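Long-range contacts in 1,4-dihydroxy-6-naphtoate synthase (Archaeoglobus fulgidus, PDB 1ZBM), which probably converts cyclic dehypoxanthine futalosine into 1,4-dihydroxy-6-naphthoate, a step in the biosynthesis of menaquinone: residues T36-E41 with E198-A203; V92-S97 with Y161-V166; V177-P182 with D254-K259; Q155-D160 with R231-R236; R111-N116 with L149-G154. All blocks are in the same frame, centred on the assembly; numbering follows the deposited sequence.

Interaction 1 of 5, residues T36-E41 with E198-A203; sequences TWLEIE and EEFLRA
Thr-36 and Glu-199 supply the polar part of this contact. The hydroxyl OG1 of Thr-36 donates to OE2 of Glu-199 (3.2 Å), meeting the oxygen on its anti side, somewhat out of the carboxylate plane. The same OE2 receives a salt bridge from NH2 of Arg-202, one helical turn on, at 2.6 Å, this time through its syn lone pair. Two donors thus grip one oxygen and would tend to hold the carboxylate against rotation. OG1 of Thr-36 also accepts from N of Leu-38 at 3.0 Å, an ST turn that fixes the hydroxyl, and NH2 of Arg-202 has a second partner in the carbonyl of Asp-35.

These bonds join the first half of helix 194-213 to the loop that leads into strand 39-44, an outermost strand of the first sheet in this fold of the type 2 periplasmic-binding-protein kind.

The rest is largely carbon packing. CG of Glu-199, anti to the backbone N (chi1 -176°), lies over one face of the Trp-37 indole, 3.1 Å above the ring plane and displaced toward the rim. His-7, a residue of the purification tag, stacks on the same indole. Leu-38 slides past Glu-199 in the opposite direction, and its CD1 lies near the plane of the Phe-200 ring, at its edge, 3.9 Å from CB of Phe-200.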
# COMPACT_ATOMS: atom_id res chain seq x y z
N THR A 36 8.82 -14.65 -19.21
CA THR A 36 7.67 -14.01 -19.84
C THR A 36 8.02 -13.39 -21.18
O THR A 36 9.15 -12.98 -21.40
CB THR A 36 7.10 -12.88 -18.95
OG1 THR A 36 6.08 -12.19 -19.68
CG2 THR A 36 8.20 -11.90 -18.58
N TRP A 37 7.04 -13.32 -22.08
CA TRP A 37 7.26 -12.72 -23.39
C TRP A 37 7.03 -11.21 -23.34
O TRP A 37 7.20 -10.52 -24.34
CB TRP A 37 6.36 -13.33 -24.46
CG TRP A 37 4.91 -13.40 -24.08
CD1 TRP A 37 4.28 -14.43 -23.43
CD2 TRP A 37 3.90 -12.41 -24.32
NE1 TRP A 37 2.95 -14.14 -23.26
CE2 TRP A 37 2.69 -12.91 -23.80
CE3 TRP A 37 3.91 -11.15 -24.94
CZ2 TRP A 37 1.49 -12.18 -23.86
CZ3 TRP A 37 2.72 -10.43 -25.00
CH2 TRP A 37 1.53 -10.96 -24.47
N LEU A 38 6.65 -10.70 -22.17
CA LEU A 38 6.42 -9.28 -21.98
C LEU A 38 7.74 -8.54 -21.78
O LEU A 38 8.61 -9.01 -21.04
CB LEU A 38 5.53 -9.03 -20.76
CG LEU A 38 4.03 -9.31 -20.86
CD1 LEU A 38 3.41 -9.18 -19.47
CD2 LEU A 38 3.38 -8.34 -21.83
N GLU A 39 7.90 -7.40 -22.44
CA GLU A 39 9.10 -6.57 -22.31
C GLU A 39 8.73 -5.50 -21.28
O GLU A 39 8.22 -4.44 -21.62
CB GLU A 39 9.44 -5.94 -23.66
CG GLU A 39 10.80 -5.25 -23.74
CD GLU A 39 11.08 -4.70 -25.14
OE1 GLU A 39 11.06 -5.50 -26.11
OE2 GLU A 39 11.33 -3.48 -25.27
N ILE A 40 9.00 -5.79 -20.01
CA ILE A 40 8.66 -4.90 -18.91
C ILE A 40 9.69 -3.84 -18.53
O ILE A 40 10.89 -4.12 -18.44
CB ILE A 40 8.33 -5.72 -17.64
CG1 ILE A 40 7.23 -6.74 -17.96
CG2 ILE A 40 7.91 -4.80 -16.52
CD1 ILE A 40 7.10 -7.84 -16.94
N GLU A 41 9.21 -2.63 -18.31
CA GLU A 41 10.05 -1.52 -17.89
C GLU A 41 9.53 -1.08 -16.52
O GLU A 41 8.39 -0.64 -16.40
CB GLU A 41 9.95 -0.34 -18.87
CG GLU A 41 10.94 0.80 -18.57
CD GLU A 41 10.43 2.16 -19.04
OE1 GLU A 41 9.80 2.23 -20.13
OE2 GLU A 41 10.69 3.17 -18.34
N GLU A 198 -3.71 -11.51 -18.89
CA GLU A 198 -3.46 -12.83 -18.33
C GLU A 198 -1.98 -13.10 -18.13
O GLU A 198 -1.57 -13.66 -17.11
CB GLU A 198 -4.06 -13.91 -19.23
CG GLU A 198 -4.22 -15.26 -18.52
CD GLU A 198 -5.37 -15.27 -17.52
OE1 GLU A 198 -5.17 -15.79 -16.39
OE2 GLU A 198 -6.47 -14.79 -17.88
N GLU A 199 -1.17 -12.69 -19.10
CA GLU A 199 0.27 -12.91 -19.02
C GLU A 199 0.89 -12.22 -17.82
O GLU A 199 1.65 -12.82 -17.07
CB GLU A 199 0.95 -12.42 -20.30
CG GLU A 199 2.44 -12.70 -20.34
CD GLU A 199 2.76 -14.17 -20.12
OE1 GLU A 199 1.96 -15.03 -20.53
OE2 GLU A 199 3.83 -14.46 -19.55
N PHE A 200 0.57 -10.94 -17.65
CA PHE A 200 1.14 -10.20 -16.53
C PHE A 200 0.67 -10.75 -15.20
O PHE A 200 1.42 -10.77 -14.22
CB PHE A 200 0.79 -8.72 -16.61
CG PHE A 200 1.40 -7.94 -15.51
CD1 PHE A 200 2.73 -7.56 -15.57
CD2 PHE A 200 0.67 -7.65 -14.37
CE1 PHE A 200 3.32 -6.91 -14.49
CE2 PHE A 200 1.26 -7.01 -13.29
CZ PHE A 200 2.59 -6.64 -13.35
N LEU A 201 -0.59 -11.19 -15.16
CA LEU A 201 -1.13 -11.76 -13.94
C LEU A 201 -0.32 -12.99 -13.57
O LEU A 201 0.02 -13.20 -12.41
CB LEU A 201 -2.59 -12.16 -14.13
CG LEU A 201 -3.09 -13.01 -12.97
CD1 LEU A 201 -3.02 -12.21 -11.69
CD2 LEU A 201 -4.51 -13.47 -13.25
N ARG A 202 0.00 -13.80 -14.59
CA ARG A 202 0.79 -15.02 -14.40
C ARG A 202 2.19 -14.69 -13.88
O ARG A 202 2.67 -15.33 -12.95
CB ARG A 202 0.91 -15.80 -15.72
CG ARG A 202 1.65 -17.14 -15.60
CD ARG A 202 1.86 -17.82 -16.95
NE ARG A 202 2.86 -17.10 -17.75
CZ ARG A 202 4.17 -17.12 -17.51
NH1 ARG A 202 4.64 -17.83 -16.49
NH2 ARG A 202 4.99 -16.41 -18.25
N ALA A 203 2.83 -13.70 -14.49
CA ALA A 203 4.17 -13.32 -14.09
C ALA A 203 4.16 -12.71 -12.70
O ALA A 203 5.09 -12.91 -11.92
CB ALA A 203 4.75 -12.33 -15.08

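Interaction 2 of 5, residues V92-S97 with Y161-V166; sequences VVVAKS and YGLKCV
Val-166 overlaps two side chains of strand 92-95: its CG2 lies 3.7 Å from CG1 of Val-93, crossing it obliquely, while its CG1 lies 3.7 Å from CB of Ala-95. The first torsion (-64°) sets CG1 beside its own backbone N, and this branch also approaches the carbonyl of Ser-97. On the face that carries Val-94 and Cys-165, SG of Cys-165 rests against CB of Val-92.

The backbones form a short antiparallel ladder. Ala-95 and Lys-164 make a hydrogen-bonded pair, N of Ala-95 giving to O of Lys-164 at 3.1 Å, with the return bond at 3.2 Å from N of Lys-164 to O of Ala-95; N of Val-166 gives to O of Val-93. Strand 164-168 thereby closes one edge of the second sheet, whose strand order 3-2-4-1-5 fits a lobe of the type 2 periplasmic-binding-protein fold.

Leu-163 crosses Val-94 at about a right angle, CD1 to CG1 3.9 Å, and its CD2 meets CG of Lys-96 at 4.0 Å. An alanine in place of Leu-163 would probably open a gap beside Val-94 and Lys-96 and leave Val-140 and Leu-141 of helix 136-141 less covered. The ammonium of Lys-96 reaches past this packing to Glu-143.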
# COMPACT_ATOMS: atom_id res chain seq x y z
N VAL A 92 -1.31 3.31 11.40
CA VAL A 92 -1.66 3.83 12.71
C VAL A 92 -1.29 5.30 12.80
O VAL A 92 -0.58 5.83 11.95
CB VAL A 92 -0.91 3.07 13.82
CG1 VAL A 92 -1.37 1.61 13.86
CG2 VAL A 92 0.59 3.14 13.57
N VAL A 93 -1.81 5.95 13.83
CA VAL A 93 -1.49 7.34 14.06
C VAL A 93 -0.71 7.29 15.37
O VAL A 93 -1.13 6.65 16.33
CB VAL A 93 -2.77 8.19 14.19
CG1 VAL A 93 -2.42 9.61 14.62
CG2 VAL A 93 -3.50 8.21 12.85
N VAL A 94 0.46 7.93 15.40
CA VAL A 94 1.30 7.92 16.58
C VAL A 94 1.53 9.32 17.12
O VAL A 94 1.42 10.31 16.37
CB VAL A 94 2.68 7.31 16.26
CG1 VAL A 94 3.47 8.25 15.35
CG2 VAL A 94 3.44 7.06 17.54
N ALA A 95 1.87 9.41 18.40
CA ALA A 95 2.12 10.70 19.06
C ALA A 95 3.10 10.56 20.22
O ALA A 95 3.36 9.45 20.68
CB ALA A 95 0.81 11.31 19.54
N LYS A 96 3.65 11.67 20.70
CA LYS A 96 4.61 11.60 21.80
C LYS A 96 3.94 11.11 23.09
O LYS A 96 4.60 10.56 23.97
CB LYS A 96 5.28 12.96 22.00
CG LYS A 96 5.93 13.49 20.73
CD LYS A 96 6.69 14.80 20.95
CE LYS A 96 7.93 14.59 21.81
NZ LYS A 96 8.81 15.78 21.87
N SER A 97 2.63 11.30 23.18
CA SER A 97 1.86 10.85 24.35
C SER A 97 0.41 10.60 23.92
O SER A 97 0.04 10.86 22.78
CB SER A 97 1.89 11.89 25.46
OG SER A 97 1.11 13.03 25.13
N TYR A 161 11.27 5.08 18.76
CA TYR A 161 11.44 6.52 18.90
C TYR A 161 10.71 7.00 20.14
O TYR A 161 10.49 8.19 20.32
CB TYR A 161 10.85 7.24 17.69
CG TYR A 161 11.35 6.70 16.37
CD1 TYR A 161 12.62 7.02 15.90
CD2 TYR A 161 10.53 5.89 15.59
CE1 TYR A 161 13.06 6.54 14.68
CE2 TYR A 161 10.97 5.40 14.37
CZ TYR A 161 12.24 5.73 13.92
OH TYR A 161 12.67 5.28 12.69
N GLY A 162 10.33 6.05 21.00
CA GLY A 162 9.62 6.40 22.21
C GLY A 162 8.22 6.91 21.94
O GLY A 162 7.62 7.55 22.80
N LEU A 163 7.69 6.63 20.75
CA LEU A 163 6.35 7.08 20.40
C LEU A 163 5.36 5.95 20.67
O LEU A 163 5.76 4.78 20.82
CB LEU A 163 6.28 7.47 18.92
CG LEU A 163 7.12 8.64 18.38
CD1 LEU A 163 7.04 8.65 16.86
CD2 LEU A 163 6.65 9.97 18.96
N LYS A 164 4.08 6.29 20.77
CA LYS A 164 3.05 5.30 21.00
C LYS A 164 1.81 5.54 20.15
O LYS A 164 1.49 6.68 19.81
CB LYS A 164 2.66 5.23 22.48
CG LYS A 164 2.72 6.54 23.24
CD LYS A 164 4.11 6.78 23.81
CE LYS A 164 4.50 5.71 24.84
NZ LYS A 164 3.58 5.69 26.03
N CYS A 165 1.14 4.45 19.82
CA CYS A 165 -0.06 4.49 19.02
C CYS A 165 -1.22 5.11 19.79
O CYS A 165 -1.53 4.70 20.92
CB CYS A 165 -0.42 3.07 18.56
SG CYS A 165 -1.96 2.97 17.63
N VAL A 166 -1.84 6.11 19.18
CA VAL A 166 -2.99 6.80 19.77
C VAL A 166 -4.25 6.41 19.01
O VAL A 166 -5.36 6.62 19.50
CB VAL A 166 -2.82 8.33 19.71
CG1 VAL A 166 -1.63 8.75 20.56
CG2 VAL A 166 -2.61 8.78 18.27

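Interaction 3 of 5, residues V177-P182 with D254-K259; sequences VKLPLP and DAALKK
Leu-179 and Ala-256 come within 5.9 Å, CA to CA, where an extended segment entering strand 181-189 passes over helix 251-265, the two backbones meeting again at Pro-182 and Leu-257. Ala-256 is small enough to let the chain down onto the helix: its CB lies 3.3 Å from the carbonyl O of Pro-180 and 3.6 Å from CG of the Pro-182 ring, with CB of Leu-179 on it as well. Leu-179 extends beside it, its CD1 reaching CB of Ala-255 at 3.8 Å. Beyond it, Val-177 and Lys-259 slide past each other in opposite directions, CB against CG, so that the lysine contributes its aliphatic stem.

Leu-257 closes the other end. Its CG stands beside its own backbone N (chi1 -89°), and the branch CD2 meets CB of Pro-182 at 3.5 Å. An alanine at Leu-257 would probably open a gap beside the proline ring and deprive Ile-78 of a neighbour.

The contact thus joins helix 251-265 to the start of a strand in the first sheet. Trp-173 of helix 169-174 packs on both Pro-182 and Ala-256 and gives its NE1 to the carbonyl of Leu-179, while Pro-180 lies against Val-85 in the adjacent strand 76-86.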
# COMPACT_ATOMS: atom_id res chain seq x y z
N VAL A 177 -16.32 -3.54 10.24
CA VAL A 177 -16.65 -4.73 9.49
C VAL A 177 -15.65 -5.83 9.82
O VAL A 177 -14.50 -5.55 10.14
CB VAL A 177 -16.66 -4.47 7.95
CG1 VAL A 177 -15.29 -4.02 7.50
CG2 VAL A 177 -17.08 -5.73 7.21
N LYS A 178 -16.11 -7.08 9.76
CA LYS A 178 -15.28 -8.23 10.09
C LYS A 178 -14.68 -8.90 8.85
O LYS A 178 -15.04 -10.02 8.50
CB LYS A 178 -16.11 -9.24 10.89
CG LYS A 178 -16.76 -8.63 12.13
CD LYS A 178 -15.73 -8.06 13.11
CE LYS A 178 -16.40 -7.54 14.39
NZ LYS A 178 -15.45 -6.88 15.32
N LEU A 179 -13.75 -8.20 8.22
CA LEU A 179 -13.08 -8.68 7.02
C LEU A 179 -11.68 -8.06 6.97
O LEU A 179 -11.42 -7.06 7.62
CB LEU A 179 -13.89 -8.23 5.79
CG LEU A 179 -15.31 -8.78 5.65
CD1 LEU A 179 -16.10 -7.97 4.62
CD2 LEU A 179 -15.24 -10.25 5.25
N PRO A 180 -10.77 -8.66 6.18
CA PRO A 180 -9.41 -8.13 6.07
C PRO A 180 -9.45 -6.65 5.65
O PRO A 180 -10.48 -6.17 5.19
CB PRO A 180 -8.79 -9.02 5.00
CG PRO A 180 -9.51 -10.33 5.18
CD PRO A 180 -10.94 -9.89 5.38
N LEU A 181 -8.34 -5.94 5.80
CA LEU A 181 -8.28 -4.52 5.46
C LEU A 181 -7.49 -4.22 4.17
O LEU A 181 -6.26 -4.28 4.17
CB LEU A 181 -7.64 -3.75 6.62
CG LEU A 181 -7.95 -2.26 6.85
CD1 LEU A 181 -6.87 -1.65 7.75
CD2 LEU A 181 -8.03 -1.52 5.55
N PRO A 182 -8.18 -3.87 3.06
CA PRO A 182 -7.56 -3.56 1.77
C PRO A 182 -6.77 -2.26 1.85
O PRO A 182 -7.34 -1.21 2.14
CB PRO A 182 -8.75 -3.40 0.82
CG PRO A 182 -9.88 -4.08 1.52
CD PRO A 182 -9.65 -3.76 2.96
N ASP A 254 -12.72 -8.73 -1.52
CA ASP A 254 -13.55 -8.03 -2.51
C ASP A 254 -14.69 -7.38 -1.74
O ASP A 254 -15.10 -6.26 -2.03
CB ASP A 254 -14.18 -8.97 -3.55
CG ASP A 254 -13.17 -9.61 -4.47
OD1 ASP A 254 -12.18 -8.94 -4.86
OD2 ASP A 254 -13.38 -10.79 -4.84
N ALA A 255 -15.22 -8.10 -0.75
CA ALA A 255 -16.33 -7.61 0.05
C ALA A 255 -15.91 -6.42 0.89
O ALA A 255 -16.66 -5.46 1.06
CB ALA A 255 -16.87 -8.71 0.95
N ALA A 256 -14.68 -6.48 1.42
CA ALA A 256 -14.14 -5.42 2.24
C ALA A 256 -14.00 -4.12 1.45
O ALA A 256 -14.33 -3.05 1.96
CB ALA A 256 -12.80 -5.83 2.81
N LEU A 257 -13.54 -4.19 0.21
CA LEU A 257 -13.42 -2.98 -0.59
C LEU A 257 -14.80 -2.41 -0.79
O LEU A 257 -15.03 -1.22 -0.60
CB LEU A 257 -12.83 -3.27 -1.96
CG LEU A 257 -11.32 -3.23 -2.13
CD1 LEU A 257 -11.05 -3.46 -3.62
CD2 LEU A 257 -10.73 -1.88 -1.70
N LYS A 258 -15.73 -3.28 -1.19
CA LYS A 258 -17.10 -2.85 -1.42
C LYS A 258 -17.57 -2.06 -0.20
O LYS A 258 -18.09 -0.95 -0.33
CB LYS A 258 -18.03 -4.05 -1.65
CG LYS A 258 -19.40 -3.67 -2.22
CD LYS A 258 -20.48 -4.72 -1.92
CE LYS A 258 -21.88 -4.20 -2.31
NZ LYS A 258 -23.00 -5.08 -1.82
N LYS A 259 -17.36 -2.63 0.99
CA LYS A 259 -17.77 -1.98 2.24
C LYS A 259 -17.04 -0.66 2.45
O LYS A 259 -17.66 0.38 2.70
CB LYS A 259 -17.48 -2.91 3.43
CG LYS A 259 -17.82 -2.30 4.78
CD LYS A 259 -19.29 -1.99 4.86
CE LYS A 259 -19.67 -1.36 6.18
NZ LYS A 259 -21.11 -0.96 6.13

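Interaction 4 of 5, residues Q155-D160 with R231-R236; sequences QITYAD and RERAKR
The loop that follows strand 147-150 meets the start of helix 231-241 here, Ile-156 and Asp-160 touching Arg-233 and Arg-236 in what is probably a contact across the gap between the two lobes of a periplasmic-binding-protein-like fold. Asp-160 and Arg-233 reach toward each other tip to tip. NH2 of Arg-233 forms a salt bridge with OD2 of Asp-160 at 2.7 Å and a weak hydrogen bond to OD1 at 2.9 Å, the latter oxygen lying in the guanidinium plane at its edge. Carboxylate and guanidinium planes are turned 43° apart, and one nitrogen serves both oxygens. Thr-157 steadies the acid from its own side: its OG1 donates to OD2 of Asp-160 at 2.7 Å, arriving from above the carboxylate plane.

Ile-156 supplies the apolar part. Its CG1 stands between the backbone N and the carbonyl carbon (chi1 68°), and CD1 beyond it meets CG of Arg-233 at 4.2 Å. CB of Ile-156 lies over one face of the Arg-236 guanidinium, 3.8 Å from NH1, the two side chains sliding past each other in opposite directions. Phe-237 and Met-240 of the same helix continue the bed under the isoleucine.

With a single nitrogen carrying the ion pair at a contact on the protein surface, the charged link is likely to be weaker than a two-nitrogen, side-on pairing and more readily broken.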
# COMPACT_ATOMS: atom_id res chain seq x y z
N GLN A 155 4.68 1.70 11.20
CA GLN A 155 3.67 0.98 11.97
C GLN A 155 4.23 -0.11 12.89
O GLN A 155 3.56 -0.53 13.83
CB GLN A 155 2.60 0.39 11.03
CG GLN A 155 3.15 -0.47 9.89
CD GLN A 155 2.06 -1.03 8.96
OE1 GLN A 155 1.36 -1.99 9.31
NE2 GLN A 155 1.91 -0.43 7.78
N ILE A 156 5.45 -0.58 12.63
CA ILE A 156 6.05 -1.61 13.49
C ILE A 156 7.39 -1.18 14.07
O ILE A 156 8.12 -2.01 14.59
CB ILE A 156 6.30 -2.94 12.74
CG1 ILE A 156 7.41 -2.74 11.70
CG2 ILE A 156 5.00 -3.46 12.13
CD1 ILE A 156 7.82 -4.01 10.99
N THR A 157 7.70 0.11 13.96
CA THR A 157 8.96 0.63 14.48
C THR A 157 8.83 1.89 15.33
O THR A 157 9.79 2.30 15.98
CB THR A 157 9.93 0.96 13.33
OG1 THR A 157 11.23 1.24 13.88
CG2 THR A 157 9.47 2.18 12.56
N TYR A 158 7.65 2.50 15.32
CA TYR A 158 7.43 3.73 16.07
C TYR A 158 7.89 3.68 17.53
O TYR A 158 8.34 4.68 18.08
CB TYR A 158 5.94 4.14 15.98
CG TYR A 158 4.97 3.21 16.68
CD1 TYR A 158 4.89 3.19 18.06
CD2 TYR A 158 4.16 2.34 15.96
CE1 TYR A 158 4.01 2.33 18.72
CE2 TYR A 158 3.27 1.47 16.61
CZ TYR A 158 3.22 1.47 17.99
OH TYR A 158 2.38 0.60 18.66
N ALA A 159 7.79 2.50 18.15
CA ALA A 159 8.20 2.35 19.55
C ALA A 159 9.69 2.65 19.78
O ALA A 159 10.08 3.03 20.88
CB ALA A 159 7.87 0.93 20.04
N ASP A 160 10.51 2.47 18.74
CA ASP A 160 11.95 2.74 18.86
C ASP A 160 12.24 4.22 19.08
O ASP A 160 13.33 4.59 19.52
CB ASP A 160 12.72 2.30 17.60
CG ASP A 160 12.51 0.84 17.25
OD1 ASP A 160 12.26 0.01 18.15
OD2 ASP A 160 12.64 0.51 16.05
N ARG A 231 17.35 -7.26 8.97
CA ARG A 231 16.80 -8.31 8.10
C ARG A 231 15.54 -9.01 8.62
O ARG A 231 14.61 -9.29 7.86
CB ARG A 231 17.88 -9.36 7.80
CG ARG A 231 18.68 -9.01 6.55
CD ARG A 231 20.10 -9.60 6.52
NE ARG A 231 20.84 -9.03 5.39
CZ ARG A 231 21.62 -7.95 5.45
NH1 ARG A 231 22.23 -7.50 4.36
NH2 ARG A 231 21.82 -7.34 6.62
N GLU A 232 15.50 -9.28 9.92
CA GLU A 232 14.36 -9.96 10.49
C GLU A 232 13.11 -9.09 10.47
O GLU A 232 12.03 -9.54 10.08
CB GLU A 232 14.66 -10.39 11.93
CG GLU A 232 15.63 -11.56 12.01
CD GLU A 232 15.20 -12.73 11.12
OE1 GLU A 232 15.79 -12.90 10.03
OE2 GLU A 232 14.25 -13.45 11.51
N ARG A 233 13.28 -7.85 10.90
CA ARG A 233 12.18 -6.90 10.95
C ARG A 233 11.64 -6.64 9.54
O ARG A 233 10.44 -6.49 9.34
CB ARG A 233 12.67 -5.59 11.57
CG ARG A 233 11.66 -4.92 12.46
CD ARG A 233 12.10 -4.96 13.91
NE ARG A 233 11.87 -3.67 14.54
CZ ARG A 233 12.28 -3.34 15.76
NH1 ARG A 233 12.96 -4.22 16.49
NH2 ARG A 233 12.02 -2.14 16.23
N ALA A 234 12.55 -6.60 8.56
CA ALA A 234 12.15 -6.37 7.18
C ALA A 234 11.36 -7.57 6.62
O ALA A 234 10.36 -7.40 5.93
CB ALA A 234 13.37 -6.10 6.31
N LYS A 235 11.82 -8.78 6.93
CA LYS A 235 11.14 -9.99 6.47
C LYS A 235 9.73 -9.99 7.04
O LYS A 235 8.76 -10.27 6.35
CB LYS A 235 11.89 -11.24 6.93
CG LYS A 235 12.31 -12.18 5.81
CD LYS A 235 13.00 -13.42 6.37
CE LYS A 235 14.24 -13.06 7.17
NZ LYS A 235 14.87 -14.24 7.83
N ARG A 236 9.64 -9.68 8.33
CA ARG A 236 8.36 -9.64 9.03
C ARG A 236 7.41 -8.65 8.37
O ARG A 236 6.24 -8.95 8.16
CB ARG A 236 8.60 -9.26 10.50
CG ARG A 236 7.34 -9.10 11.35
CD ARG A 236 7.73 -8.59 12.75
NE ARG A 236 6.69 -7.76 13.35
CZ ARG A 236 6.91 -6.87 14.32
NH1 ARG A 236 5.91 -6.16 14.81
NH2 ARG A 236 8.14 -6.71 14.80

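Interaction 5 of 5, residues R111-N116 with L149-G154; sequences RYTTAN and LLIHEG
Ala-115 packs against both Leu-149 and Ile-151, and these three residues have the most surface buried here. CB of Ala-115 is 3.3 Å from CG2 of Ile-151, tighter than usual carbon contact, and 3.8 Å from CD2 of Leu-149. The same CD2 also approaches the carbonyl O of Ala-115, at 3.5 Å, so that one methyl of the leucine covers both side chain and backbone of the alanine. Leu-149 reaches it with CG anti to its own backbone N (chi1 -175°). Ile-151 meets the helix with its CG2 branch, while CD1 lies 4.2 Å from CG2 of Thr-113.

The contact seats the first turn of helix 114-122 against the end of strand 147-150 in the second sheet of the binding-protein-like fold. Thr-113 is the N-cap: its OG1 accepts from N of Asn-116 at 3.1 Å, and the amide ND2 of Asn-116 turns back to the carbonyl of Gly-110. Thr-114 and Ala-115 are predicted to bind substrate, and His-152 is predicted to be the proton acceptor, so the packing probably borders the active site.

Ile-151 touches residues of both predicted features: besides CG2 on Ala-115, its CG1 lies over one face of the neighbouring His-152 imidazole, 3.4 Å above the plane and offset toward the rim. Phe-133 meets that ring edge-to-face, and OG1 of Thr-114 is held by the carbonyl of Leu-183 and N of His-67.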
# COMPACT_ATOMS: atom_id res chain seq x y z
N ARG A 111 -2.88 12.45 0.51
CA ARG A 111 -4.32 12.61 0.50
C ARG A 111 -5.09 11.40 -0.01
O ARG A 111 -6.14 11.07 0.52
CB ARG A 111 -4.72 13.82 -0.34
CG ARG A 111 -6.21 14.04 -0.31
CD ARG A 111 -6.66 14.98 -1.40
NE ARG A 111 -6.13 16.33 -1.20
CZ ARG A 111 -6.59 17.41 -1.82
NH1 ARG A 111 -6.04 18.59 -1.58
NH2 ARG A 111 -7.62 17.30 -2.66
N TYR A 112 -4.58 10.76 -1.05
CA TYR A 112 -5.26 9.63 -1.65
C TYR A 112 -4.93 8.24 -1.11
O TYR A 112 -5.37 7.24 -1.68
CB TYR A 112 -5.05 9.67 -3.17
CG TYR A 112 -5.70 10.88 -3.83
CD1 TYR A 112 -7.09 11.01 -3.88
CD2 TYR A 112 -4.93 11.90 -4.36
CE1 TYR A 112 -7.69 12.14 -4.46
CE2 TYR A 112 -5.52 13.04 -4.93
CZ TYR A 112 -6.89 13.15 -4.98
OH TYR A 112 -7.49 14.28 -5.50
N THR A 113 -4.19 8.15 -0.02
CA THR A 113 -3.88 6.83 0.51
C THR A 113 -5.06 6.28 1.27
O THR A 113 -5.90 7.02 1.78
CB THR A 113 -2.73 6.87 1.48
OG1 THR A 113 -3.15 7.53 2.68
CG2 THR A 113 -1.56 7.60 0.86
N THR A 114 -5.12 4.96 1.33
CA THR A 114 -6.19 4.29 2.04
C THR A 114 -6.16 4.68 3.52
O THR A 114 -7.20 4.85 4.16
CB THR A 114 -6.05 2.78 1.88
OG1 THR A 114 -6.21 2.45 0.50
CG2 THR A 114 -7.11 2.05 2.70
N ALA A 115 -4.95 4.84 4.06
CA ALA A 115 -4.79 5.22 5.46
C ALA A 115 -5.42 6.58 5.74
O ALA A 115 -5.90 6.83 6.84
CB ALA A 115 -3.32 5.24 5.84
N ASN A 116 -5.41 7.47 4.75
CA ASN A 116 -6.01 8.77 4.97
C ASN A 116 -7.52 8.64 5.01
O ASN A 116 -8.18 9.20 5.89
CB ASN A 116 -5.61 9.75 3.88
CG ASN A 116 -5.13 11.06 4.46
OD1 ASN A 116 -5.81 11.68 5.29
ND2 ASN A 116 -3.95 11.50 4.03
N LEU A 149 0.51 10.00 10.68
CA LEU A 149 -0.06 8.78 10.13
C LEU A 149 1.07 8.02 9.44
O LEU A 149 1.75 8.55 8.57
CB LEU A 149 -1.15 9.13 9.12
CG LEU A 149 -1.97 7.99 8.52
CD1 LEU A 149 -2.68 7.19 9.63
CD2 LEU A 149 -2.98 8.58 7.56
N LEU A 150 1.27 6.77 9.84
CA LEU A 150 2.33 5.92 9.30
C LEU A 150 1.76 4.79 8.47
O LEU A 150 1.09 3.90 9.02
CB LEU A 150 3.15 5.32 10.44
CG LEU A 150 3.59 6.31 11.51
CD1 LEU A 150 4.18 5.58 12.70
CD2 LEU A 150 4.61 7.27 10.89
N ILE A 151 2.04 4.79 7.18
CA ILE A 151 1.54 3.74 6.31
C ILE A 151 2.60 2.72 5.91
O ILE A 151 2.28 1.66 5.35
CB ILE A 151 0.91 4.33 5.02
CG1 ILE A 151 2.01 4.87 4.10
CG2 ILE A 151 -0.03 5.46 5.39
CD1 ILE A 151 1.49 5.41 2.78
N HIS A 152 3.86 3.02 6.20
CA HIS A 152 4.94 2.10 5.85
C HIS A 152 5.48 1.38 7.08
O HIS A 152 4.74 1.12 8.01
CB HIS A 152 6.04 2.84 5.10
CG HIS A 152 5.60 3.42 3.79
ND1 HIS A 152 5.21 2.64 2.73
CD2 HIS A 152 5.43 4.71 3.40
CE1 HIS A 152 4.82 3.42 1.73
NE2 HIS A 152 4.94 4.68 2.11
N GLU A 153 6.78 1.08 7.09
CA GLU A 153 7.35 0.33 8.20
C GLU A 153 7.30 1.04 9.55
O GLU A 153 7.71 0.47 10.57
CB GLU A 153 8.80 -0.11 7.89
CG GLU A 153 9.84 1.00 7.85
CD GLU A 153 9.82 1.79 6.56
OE1 GLU A 153 10.63 2.74 6.44
OE2 GLU A 153 9.02 1.46 5.65
N GLY A 154 6.80 2.26 9.57
CA GLY A 154 6.70 2.99 10.83
C GLY A 154 5.75 2.28 11.77
O GLY A 154 5.97 2.24 12.98

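How the interactions relate
Interaction 5 is the buried contact, close to the centre of the chain and wholly apolar across its segments; interaction 4 is the surface one, combining an ion pair with an isoleucine packed on arginine side chains. The other three are partly buried: a charged and aromatic cluster in interaction 1, backbone bonds in interaction 2, alanine and proline packing in interaction 3. Interactions 2 and 5 share the second sheet, where strands 92-95 and 147-150 are neighbours and O of Val-92 probably bonds to N of Leu-150. Interactions 1 and 3 both reach the first sheet, yet their centres are 28 Å apart. Tyr-158 of interaction 4 packs on strands of interactions 2 and 5, and Pro-182 of interaction 3 touches Thr-114 of interaction 5.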